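Lipoprotein (Colwellia psychrerythraea, PDB 3O0Y) is of unknown function but, as a putative lipoprotein related to metallopeptidases, may have a peptidase-type activity. Local coordinates at residues Asn139-Gly143 and Glu544-Trp549; Glu119-Ile124 and Val286-Asp290; Ala190-Leu194 and Gln281-Tyr287. All coordinates share one frame; numbering follows the deposited sequence.

Contact 1: Asn139-Gly143 and Glu544-Trp549; sequences NQING and ERYMAW. With SO4 (sulfate ion), chain D.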
loop_
_atom_site.group_PDB
_atom_site.type_symbol
_atom_site.label_atom_id
_atom_site.label_comp_id
_atom_site.label_asym_id
_atom_site.label_seq_id
_atom_site.Cartn_x
_atom_site.Cartn_y
_atom_site.Cartn_z
ATOM N N ASN A 139 -12.660 -1.458 9.603
ATOM C CA ASN A 139 -12.501 -2.711 8.904
ATOM C C ASN A 139 -11.338 -3.482 9.558
ATOM O O ASN A 139 -10.798 -3.062 10.562
ATOM C CB ASN A 139 -12.310 -2.480 7.397
ATOM C CG ASN A 139 -10.967 -1.839 7.042
ATOM O OD1 ASN A 139 -9.937 -2.475 7.215
ATOM N ND2 ASN A 139 -10.972 -0.601 6.555
ATOM N N GLN A 140 -11.089 -4.683 9.082
ATOM C CA GLN A 140 -10.098 -5.561 9.700
ATOM C C GLN A 140 -8.622 -5.329 9.351
ATOM O O GLN A 140 -7.783 -5.916 9.961
ATOM C CB GLN A 140 -10.487 -7.030 9.353
ATOM C CG GLN A 140 -9.861 -7.639 8.075
ATOM C CD GLN A 140 -10.456 -7.098 6.735
ATOM O OE1 GLN A 140 -11.350 -6.244 6.720
ATOM N NE2 GLN A 140 -9.887 -7.554 5.618
ATOM N N ILE A 141 -8.328 -4.589 8.303
ATOM C CA ILE A 141 -7.017 -4.494 7.718
ATOM C C ILE A 141 -6.403 -3.104 7.861
ATOM O O ILE A 141 -5.217 -3.021 8.100
ATOM C CB ILE A 141 -6.964 -5.034 6.265
ATOM C CG1 ILE A 141 -5.562 -4.992 5.655
ATOM C CG2 ILE A 141 -7.946 -4.295 5.314
ATOM C CD1 ILE A 141 -5.415 -5.881 4.369
ATOM N N ASN A 142 -7.153 -2.021 7.636
ATOM C CA ASN A 142 -6.605 -0.656 7.805
ATOM C C ASN A 142 -7.696 0.315 8.251
ATOM O O ASN A 142 -8.665 -0.084 8.857
ATOM C CB ASN A 142 -5.858 -0.165 6.540
ATOM C CG ASN A 142 -6.807 0.184 5.395
ATOM O OD1 ASN A 142 -7.988 -0.267 5.362
ATOM N ND2 ASN A 142 -6.308 1.012 4.469
ATOM N N GLY A 143 -7.538 1.584 7.941
ATOM C CA GLY A 143 -8.427 2.598 8.481
ATOM C C GLY A 143 -7.790 3.223 9.708
ATOM O O GLY A 143 -6.809 2.706 10.234
ATOM N N GLU A 544 -10.392 -11.695 2.257
ATOM C CA GLU A 544 -11.022 -10.688 3.120
ATOM C C GLU A 544 -10.480 -9.264 2.911
ATOM O O GLU A 544 -11.187 -8.289 3.004
ATOM C CB GLU A 544 -10.991 -11.099 4.597
ATOM C CG GLU A 544 -11.802 -12.460 4.788
ATOM C CD GLU A 544 -11.872 -12.991 6.190
ATOM O OE1 GLU A 544 -11.407 -12.282 7.117
ATOM O OE2 GLU A 544 -12.498 -14.067 6.389
ATOM N N ARG A 545 -9.202 -9.155 2.596
ATOM C CA ARG A 545 -8.599 -7.892 2.186
ATOM C C ARG A 545 -9.333 -7.374 0.925
ATOM O O ARG A 545 -9.690 -6.192 0.876
ATOM C CB ARG A 545 -7.096 -8.094 1.874
ATOM C CG ARG A 545 -6.479 -7.057 0.987
ATOM C CD ARG A 545 -5.008 -7.404 0.711
ATOM N NE ARG A 545 -4.509 -6.698 -0.440
ATOM C CZ ARG A 545 -3.243 -6.737 -0.804
ATOM N NH1 ARG A 545 -2.865 -6.104 -1.881
ATOM N NH2 ARG A 545 -2.384 -7.452 -0.084
ATOM N N TYR A 546 -9.519 -8.223 -0.070
ATOM C CA TYR A 546 -10.099 -7.780 -1.373
ATOM C C TYR A 546 -11.504 -7.287 -1.154
ATOM O O TYR A 546 -11.986 -6.314 -1.780
ATOM C CB TYR A 546 -10.080 -8.864 -2.439
ATOM C CG TYR A 546 -8.696 -9.454 -2.675
ATOM C CD1 TYR A 546 -7.542 -8.769 -2.394
ATOM C CD2 TYR A 546 -8.580 -10.739 -3.107
ATOM C CE1 TYR A 546 -6.309 -9.392 -2.582
ATOM C CE2 TYR A 546 -7.338 -11.353 -3.295
ATOM C CZ TYR A 546 -6.247 -10.695 -3.007
ATOM O OH TYR A 546 -5.029 -11.398 -3.181
ATOM N N MET A 547 -12.172 -7.945 -0.222
ATOM C CA MET A 547 -13.564 -7.575 0.146
ATOM C C MET A 547 -13.609 -6.161 0.766
ATOM O O MET A 547 -14.518 -5.419 0.500
ATOM C CB MET A 547 -14.192 -8.584 1.109
ATOM C CG MET A 547 -14.531 -9.973 0.527
ATOM S SD MET A 547 -14.879 -11.324 1.756
ATOM C CE MET A 547 -16.188 -10.455 2.730
ATOM N N ALA A 548 -12.595 -5.781 1.536
ATOM C CA ALA A 548 -12.505 -4.457 2.207
ATOM C C ALA A 548 -11.968 -3.391 1.287
ATOM O O ALA A 548 -12.209 -2.209 1.524
ATOM C CB ALA A 548 -11.564 -4.547 3.466
ATOM N N TRP A 549 -11.157 -3.792 0.295
ATOM C CA TRP A 549 -10.461 -2.885 -0.650
ATOM C C TRP A 549 -10.806 -3.143 -2.114
ATOM O O TRP A 549 -9.955 -3.444 -2.920
ATOM C CB TRP A 549 -8.943 -3.023 -0.518
ATOM C CG TRP A 549 -8.340 -2.616 0.741
ATOM C CD1 TRP A 549 -8.897 -1.880 1.751
ATOM C CD2 TRP A 549 -6.973 -2.838 1.131
ATOM N NE1 TRP A 549 -7.985 -1.684 2.755
ATOM C CE2 TRP A 549 -6.801 -2.270 2.404
ATOM C CE3 TRP A 549 -5.892 -3.494 0.542
ATOM C CZ2 TRP A 549 -5.594 -2.332 3.084
ATOM C CZ3 TRP A 549 -4.707 -3.587 1.223
ATOM C CH2 TRP A 549 -4.549 -2.974 2.468
HETATM S S SO4 D . 1.209 -7.141 -2.005
HETATM O O1 SO4 D . 1.398 -7.775 -3.337
HETATM O O2 SO4 D . 2.364 -7.411 -1.215
HETATM O O3 SO4 D . 1.121 -5.662 -2.085
HETATM O O4 SO4 D . -0.059 -7.522 -1.439
#
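Gln-140, Ile-141 and Asn-142 lean on the last turn of helix 536-548 and on Trp-549, the first residue to leave its helical path. Asn-139 shapes the loop: its OD1 accepts the backbone N-H of Ile-141 at 2.9 Å, closing an Asx turn, and also that of Asn-142, so one carbonyl oxygen grips two successive amides. Gln-140, its chain bent at chi2 (-74°), turns NE2 to Glu-544 O in a weak hydrogen bond of 3.0 Å, while its OE1 packs against the methyl of Ala-548. Ile-141 spreads over one face of the Trp-549 indole. Its CG2 lies near NE1 and CE2, and its CD1 makes a CH-pi contact 3.9 Å from the centroid of the six-membered ring. With CG1 anti to the backbone N (chi1 -178°), CD1 is carried on to touch Arg-545 CG at 3.7 Å. Asn-142 takes the edge of the indole: Trp-549 NE1 donates to its OD1 over 3.0 Å, nearly straight at 165°, with the oxygen in the ring plane but the donor above the carbonyl plane. Asn-139 ND2 reaches Asn-142 OD1 from the opposite face at 3.2 Å, clasping that oxygen between two donors. A leucine in place of Trp-549 would probably leave Asn-142 OD1 without its indole donor and Ile-141 without a flat face to lie on. Arg-545 stretches away to a sulfate, probably from the crystallisation liquor and shared with Arg-504, Arg-507 and Tyr-556: Arg-545 NH2 donates to sulfate O4 (2.7 Å), in plane at the guanidinium edge, NH1 more weakly. Gly-143 is the N-cap of helix 144-154; helix 197-210 touches Gln-140 and Glu-544 through Thr-199 and Val-198, Arg-521 of helix 521-532 pairs with Glu-544, and Trp-130 meets Trp-549 edge-to-face.

Contact 2: Glu119-Ile124 and Val286-Asp290; sequences EPNFNI and VYYQD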
loop_
_atom_site.group_PDB
_atom_site.type_symbol
_atom_site.label_atom_id
_atom_site.label_comp_id
_atom_site.label_asym_id
_atom_site.label_seq_id
_atom_site.Cartn_x
_atom_site.Cartn_y
_atom_site.Cartn_z
ATOM N N GLU A 119 -15.172 9.763 -5.430
ATOM C CA GLU A 119 -16.275 9.814 -6.377
ATOM C C GLU A 119 -17.322 10.791 -5.828
ATOM O O GLU A 119 -17.788 10.638 -4.693
ATOM C CB GLU A 119 -16.844 8.421 -6.510
ATOM C CG GLU A 119 -17.363 8.033 -7.874
ATOM C CD GLU A 119 -18.764 8.532 -8.214
ATOM O OE1 GLU A 119 -19.279 9.427 -7.555
ATOM O OE2 GLU A 119 -19.388 7.990 -9.161
ATOM N N PRO A 120 -17.632 11.831 -6.601
ATOM C CA PRO A 120 -18.356 12.947 -6.002
ATOM C C PRO A 120 -19.784 12.646 -5.661
ATOM O O PRO A 120 -20.406 13.459 -4.940
ATOM C CB PRO A 120 -18.311 14.024 -7.099
ATOM C CG PRO A 120 -17.093 13.664 -7.930
ATOM C CD PRO A 120 -17.106 12.176 -7.925
ATOM N N ASN A 121 -20.318 11.519 -6.129
ATOM C CA ASN A 121 -21.670 11.120 -5.710
ATOM C C ASN A 121 -21.725 10.148 -4.544
ATOM O O ASN A 121 -22.813 9.841 -4.058
ATOM C CB ASN A 121 -22.452 10.594 -6.906
ATOM C CG ASN A 121 -22.640 11.650 -7.990
ATOM O OD1 ASN A 121 -22.658 12.870 -7.731
ATOM N ND2 ASN A 121 -22.841 11.179 -9.209
ATOM N N PHE A 122 -20.558 9.768 -4.012
ATOM C CA PHE A 122 -20.502 8.967 -2.799
ATOM C C PHE A 122 -19.916 9.783 -1.625
ATOM O O PHE A 122 -18.705 10.140 -1.654
ATOM C CB PHE A 122 -19.622 7.744 -3.023
ATOM C CG PHE A 122 -20.209 6.737 -3.995
ATOM C CD1 PHE A 122 -20.842 5.597 -3.541
ATOM C CD2 PHE A 122 -20.208 7.000 -5.388
ATOM C CE1 PHE A 122 -21.431 4.691 -4.457
ATOM C CE2 PHE A 122 -20.799 6.119 -6.275
ATOM C CZ PHE A 122 -21.380 4.940 -5.809
ATOM N N ASN A 123 -20.690 9.979 -0.572
ATOM C CA ASN A 123 -20.184 10.591 0.634
ATOM C C ASN A 123 -19.775 9.613 1.721
ATOM O O ASN A 123 -19.274 10.032 2.774
ATOM C CB ASN A 123 -21.155 11.619 1.175
ATOM C CG ASN A 123 -22.378 11.004 1.758
ATOM O OD1 ASN A 123 -22.662 9.862 1.520
ATOM N ND2 ASN A 123 -23.149 11.795 2.517
ATOM N N ILE A 124 -19.925 8.320 1.419
ATOM C CA ILE A 124 -19.575 7.240 2.323
ATOM C C ILE A 124 -18.085 7.004 2.479
ATOM O O ILE A 124 -17.254 7.619 1.784
ATOM C CB ILE A 124 -20.317 5.920 1.923
ATOM C CG1 ILE A 124 -20.065 5.471 0.445
ATOM C CG2 ILE A 124 -21.843 6.098 2.077
ATOM C CD1 ILE A 124 -18.601 5.364 -0.064
ATOM N N VAL A 286 -21.644 0.954 -9.473
ATOM C CA VAL A 286 -21.080 2.214 -9.861
ATOM C C VAL A 286 -19.844 2.530 -9.031
ATOM O O VAL A 286 -18.855 3.042 -9.561
ATOM C CB VAL A 286 -22.195 3.313 -9.738
ATOM C CG1 VAL A 286 -21.565 4.685 -9.901
ATOM C CG2 VAL A 286 -23.286 2.995 -10.778
ATOM N N TYR A 287 -19.881 2.260 -7.748
ATOM C CA TYR A 287 -18.697 2.389 -6.924
ATOM C C TYR A 287 -17.493 1.591 -7.460
ATOM O O TYR A 287 -16.379 2.121 -7.559
ATOM C CB TYR A 287 -19.002 1.946 -5.517
ATOM C CG TYR A 287 -17.810 2.033 -4.591
ATOM C CD1 TYR A 287 -17.564 3.155 -3.836
ATOM C CD2 TYR A 287 -16.861 1.050 -4.584
ATOM C CE1 TYR A 287 -16.437 3.231 -3.011
ATOM C CE2 TYR A 287 -15.724 1.137 -3.843
ATOM C CZ TYR A 287 -15.496 2.233 -3.055
ATOM O OH TYR A 287 -14.352 2.300 -2.266
ATOM N N TYR A 288 -17.778 0.336 -7.823
ATOM C CA TYR A 288 -16.728 -0.555 -8.296
ATOM C C TYR A 288 -16.149 -0.062 -9.595
ATOM O O TYR A 288 -14.910 -0.089 -9.771
ATOM C CB TYR A 288 -17.247 -1.999 -8.410
ATOM C CG TYR A 288 -16.125 -2.994 -8.691
ATOM C CD1 TYR A 288 -15.043 -3.103 -7.815
ATOM C CD2 TYR A 288 -16.182 -3.854 -9.797
ATOM C CE1 TYR A 288 -14.015 -4.010 -8.075
ATOM C CE2 TYR A 288 -15.183 -4.788 -10.015
ATOM C CZ TYR A 288 -14.125 -4.839 -9.185
ATOM O OH TYR A 288 -13.121 -5.770 -9.437
ATOM N N GLN A 289 -16.985 0.441 -10.502
ATOM C CA GLN A 289 -16.446 0.986 -11.762
ATOM C C GLN A 289 -15.479 2.184 -11.500
ATOM O O GLN A 289 -14.396 2.321 -12.114
ATOM C CB GLN A 289 -17.547 1.336 -12.788
ATOM C CG GLN A 289 -16.983 1.548 -14.219
ATOM C CD GLN A 289 -16.368 0.245 -14.839
ATOM O OE1 GLN A 289 -15.171 0.163 -15.334
ATOM N NE2 GLN A 289 -17.189 -0.790 -14.818
ATOM N N ASP A 290 -15.810 2.995 -10.538
ATOM C CA ASP A 290 -14.900 4.044 -10.057
ATOM C C ASP A 290 -13.618 3.518 -9.427
ATOM O O ASP A 290 -12.539 4.021 -9.726
ATOM C CB ASP A 290 -15.621 4.996 -9.071
ATOM C CG ASP A 290 -14.684 6.121 -8.575
ATOM O OD1 ASP A 290 -14.303 7.020 -9.402
ATOM O OD2 ASP A 290 -14.207 5.992 -7.422
#
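Phe-122 and Tyr-287 form a T-shaped aromatic pair, the edge of the tyrosine ring directed at the face of the phenylalanine. Their centroids are 5.7 Å apart and the planes stand at 75°; Tyr-287 CD1 is the atom over the face, near the rim beside Phe-122 CD1. A trans first torsion (chi1 179°) swings the Tyr-287 ring out beside Phe-122 while its CB stays against the far end of that ring, 3.8 Å from Phe-122 CE1. The same end approaches the helix backbone, with Phe-122 CZ 3.6 Å from Tyr-287 N.

Purely apolar contacts flank this pair. Val-286 CG1 lies in the plane of the Phe-122 ring at its edge, 4.0 Å from CE2, and Ile-124 CD1 touches Tyr-287 CE1 at 4.2 Å. All this joins the loop that follows helix 100-117 to the beginning of helix 284-296. The loop opens with a type I beta turn from Glu-119 to Phe-122, and its two end residues, Glu-119 and Phe-122, both point toward the helix.

The polar groups make no hydrogen bond across the contact. Glu-119 folds back at chi2 (-81°), and its OE1 accepts the backbone N-H of Asn-121 at 2.7 Å, met nearly along the C-O axis; this fixes the carboxylate on the turn, with OE1 also at the edge of the Phe-122 ring. Its methylene CG then lies on the Asp-290 carboxylate, 3.4 Å from Asp-290 CG, and the two carboxylate planes are almost perpendicular. Two acids this near would probably disfavour each other, but Asp-290 OD1 is salt-bridged to Arg-114 of helix 100-117 and also hydrogen-bonded to Gln-294 NE2, which should offset much of that cost.

Contact 3: Ala190-Leu194 and Gln281-Tyr287; sequences AQNWL and QPKGSVY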
loop_
_atom_site.group_PDB
_atom_site.type_symbol
_atom_site.label_atom_id
_atom_site.label_comp_id
_atom_site.label_asym_id
_atom_site.label_seq_id
_atom_site.Cartn_x
_atom_site.Cartn_y
_atom_site.Cartn_z
ATOM N N ALA A 190 -26.846 4.617 7.962
ATOM C CA ALA A 190 -28.167 5.257 7.780
ATOM C C ALA A 190 -28.574 5.263 6.299
ATOM O O ALA A 190 -29.766 5.242 5.985
ATOM C CB ALA A 190 -28.177 6.657 8.351
ATOM N N GLN A 191 -27.580 5.268 5.411
ATOM C CA GLN A 191 -27.759 5.155 3.964
ATOM C C GLN A 191 -27.634 3.718 3.453
ATOM O O GLN A 191 -27.414 3.521 2.253
ATOM C CB GLN A 191 -26.592 5.860 3.280
ATOM C CG GLN A 191 -26.654 7.288 3.223
ATOM C CD GLN A 191 -25.359 7.851 2.601
ATOM O OE1 GLN A 191 -25.050 7.568 1.436
ATOM N NE2 GLN A 191 -24.668 8.686 3.343
ATOM N N ASN A 192 -27.641 2.738 4.349
ATOM C CA ASN A 192 -27.495 1.331 4.004
ATOM C C ASN A 192 -26.129 0.983 3.389
ATOM O O ASN A 192 -25.992 0.032 2.657
ATOM C CB ASN A 192 -28.565 0.896 3.032
ATOM C CG ASN A 192 -29.953 0.967 3.665
ATOM O OD1 ASN A 192 -30.174 0.494 4.805
ATOM N ND2 ASN A 192 -30.887 1.548 2.937
ATOM N N TRP A 193 -25.130 1.740 3.773
ATOM C CA TRP A 193 -23.771 1.411 3.386
ATOM C C TRP A 193 -23.036 0.903 4.632
ATOM O O TRP A 193 -22.742 1.670 5.570
ATOM C CB TRP A 193 -23.106 2.671 2.864
ATOM C CG TRP A 193 -21.728 2.427 2.322
ATOM C CD1 TRP A 193 -20.578 2.312 3.024
ATOM C CD2 TRP A 193 -21.401 2.223 0.947
ATOM N NE1 TRP A 193 -19.523 2.078 2.144
ATOM C CE2 TRP A 193 -20.024 1.983 0.873
ATOM C CE3 TRP A 193 -22.144 2.200 -0.226
ATOM C CZ2 TRP A 193 -19.379 1.789 -0.342
ATOM C CZ3 TRP A 193 -21.522 1.994 -1.416
ATOM C CH2 TRP A 193 -20.150 1.744 -1.472
ATOM N N LEU A 194 -22.769 -0.401 4.653
ATOM C CA LEU A 194 -22.008 -0.980 5.756
ATOM C C LEU A 194 -21.293 -2.246 5.386
ATOM O O LEU A 194 -21.592 -2.841 4.411
ATOM C CB LEU A 194 -22.849 -1.199 7.011
ATOM C CG LEU A 194 -24.254 -1.779 7.023
ATOM C CD1 LEU A 194 -24.596 -2.523 5.792
ATOM C CD2 LEU A 194 -24.412 -2.556 8.370
ATOM N N GLN A 281 -23.894 -3.351 -2.022
ATOM C CA GLN A 281 -24.155 -2.025 -1.491
ATOM C C GLN A 281 -25.048 -1.261 -2.460
ATOM O O GLN A 281 -25.107 -1.582 -3.657
ATOM C CB GLN A 281 -22.851 -1.245 -1.329
ATOM C CG GLN A 281 -21.802 -1.896 -0.464
ATOM C CD GLN A 281 -22.109 -2.064 1.022
ATOM O OE1 GLN A 281 -23.002 -1.409 1.610
ATOM N NE2 GLN A 281 -21.372 -2.977 1.644
ATOM N N PRO A 282 -25.794 -0.247 -1.954
ATOM C CA PRO A 282 -26.522 0.630 -2.874
ATOM C C PRO A 282 -25.582 1.359 -3.804
ATOM O O PRO A 282 -24.565 1.882 -3.351
ATOM C CB PRO A 282 -27.308 1.583 -1.930
ATOM C CG PRO A 282 -26.608 1.547 -0.684
ATOM C CD PRO A 282 -25.982 0.162 -0.557
ATOM N N LYS A 283 -25.841 1.236 -5.106
ATOM C CA LYS A 283 -24.984 1.795 -6.125
ATOM C C LYS A 283 -23.572 1.155 -6.095
ATOM O O LYS A 283 -22.614 1.763 -6.595
ATOM C CB LYS A 283 -24.831 3.314 -5.963
ATOM C CG LYS A 283 -26.176 4.130 -5.931
ATOM C CD LYS A 283 -26.869 4.168 -7.283
ATOM C CE LYS A 283 -26.718 5.540 -8.040
ATOM N NZ LYS A 283 -25.652 5.569 -9.217
ATOM N N GLY A 284 -23.467 -0.090 -5.607
ATOM C CA GLY A 284 -22.142 -0.731 -5.434
ATOM C C GLY A 284 -21.465 -0.945 -6.759
ATOM O O GLY A 284 -20.219 -0.874 -6.847
ATOM N N SER A 285 -22.241 -1.156 -7.825
ATOM C CA SER A 285 -21.619 -1.402 -9.131
ATOM C C SER A 285 -20.992 -0.165 -9.732
ATOM O O SER A 285 -19.910 -0.189 -10.357
ATOM C CB SER A 285 -22.590 -1.984 -10.133
ATOM O OG SER A 285 -23.440 -0.958 -10.662
ATOM N N VAL A 286 -21.644 0.954 -9.473
ATOM C CA VAL A 286 -21.080 2.214 -9.861
ATOM C C VAL A 286 -19.844 2.530 -9.031
ATOM O O VAL A 286 -18.855 3.042 -9.561
ATOM C CB VAL A 286 -22.195 3.313 -9.738
ATOM C CG1 VAL A 286 -21.565 4.685 -9.901
ATOM C CG2 VAL A 286 -23.286 2.995 -10.778
ATOM N N TYR A 287 -19.881 2.260 -7.748
ATOM C CA TYR A 287 -18.697 2.389 -6.924
ATOM C C TYR A 287 -17.493 1.591 -7.460
ATOM O O TYR A 287 -16.379 2.121 -7.559
ATOM C CB TYR A 287 -19.002 1.946 -5.517
ATOM C CG TYR A 287 -17.810 2.033 -4.591
ATOM C CD1 TYR A 287 -17.564 3.155 -3.836
ATOM C CD2 TYR A 287 -16.861 1.050 -4.584
ATOM C CE1 TYR A 287 -16.437 3.231 -3.011
ATOM C CE2 TYR A 287 -15.724 1.137 -3.843
ATOM C CZ TYR A 287 -15.496 2.233 -3.055
ATOM O OH TYR A 287 -14.352 2.300 -2.266
#
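A Schellman motif ends helix 174-190, with positive-phi Asn-192 at its C-prime position, and the Trp-193 and Leu-194 that follow are received by Gln-281 before helix 284-296. The Gln-281 amide clasps the backbone of Leu-194 twice. Its OE1 accepts the Leu-194 N-H at 3.2 Å, and its NE2 donates to Leu-194 O at 2.8 Å and 158°, with that oxygen close to the amide plane, so the side chain meets one residue's N-H and C=O as a neighbouring strand would and its rotation is set.

Trp-193 carries the larger share of the packing. Its indole reaches across the Gln-281 side chain at about a right angle; the bend of that chain at chi2 (-66°) lets its methylenes lie on one indole face while the amide turns to Leu-194. Gln-281 CG sits 4.0 Å from the centroid of the Trp-193 six-membered ring in a CH-pi contact, and Gln-281 CB comes within 3.5 Å of Trp-193 CZ3. At the ring's edge, in its plane, lies Pro-282 O, 3.6 Å from Trp-193 CZ3. These partners belong to a type II beta turn, Gln-281 to Gly-284, closed by Gly-284 N on Gln-281 O at 3.0 Å; its third residue, Lys-283, is also the N-cap of the helix, so the turn feeds straight into it.

Past the turn, Trp-193 CH2 approaches Tyr-287 CD1 at 3.8 Å with the planes 54° apart, and CZ2 lies over the tyrosine face, toward the rim. Pro-282 CD rests on Asn-192 O at 3.2 Å. Arg-273 hydrogen-bonds to that oxygen and, weakly, to Gln-281 OE1, which probably eases the nearness of these two acceptors. The indole NE1 is satisfied by Pro-135 O, and Ile-124 packs against the ring.

How the contacts relate
Contact 1 lies nearest the middle of the chain, its centre 12 Å from the chain's centre, against 21 and 24 Å for contacts 2 and 3; all are partly buried. Contacts 2 and 3 share Val-286 and Tyr-287 at the start of helix 284-296, and their loops meet, Asn-123 OD1 with Gln-191 NE2 at 3.0 Å, probably a hydrogen bond. Contact 1 holds a different helix end and touches neither. Contacts 1 and 3 pair CH-pi packing on an indole with an amide side chain, accepting from it in contact 1 but gripping the next residue's backbone in contact 3. Contact 2 has aromatic and apolar packing without cross-segment hydrogen bonds, its acids turning to turn backbone and Arg-114.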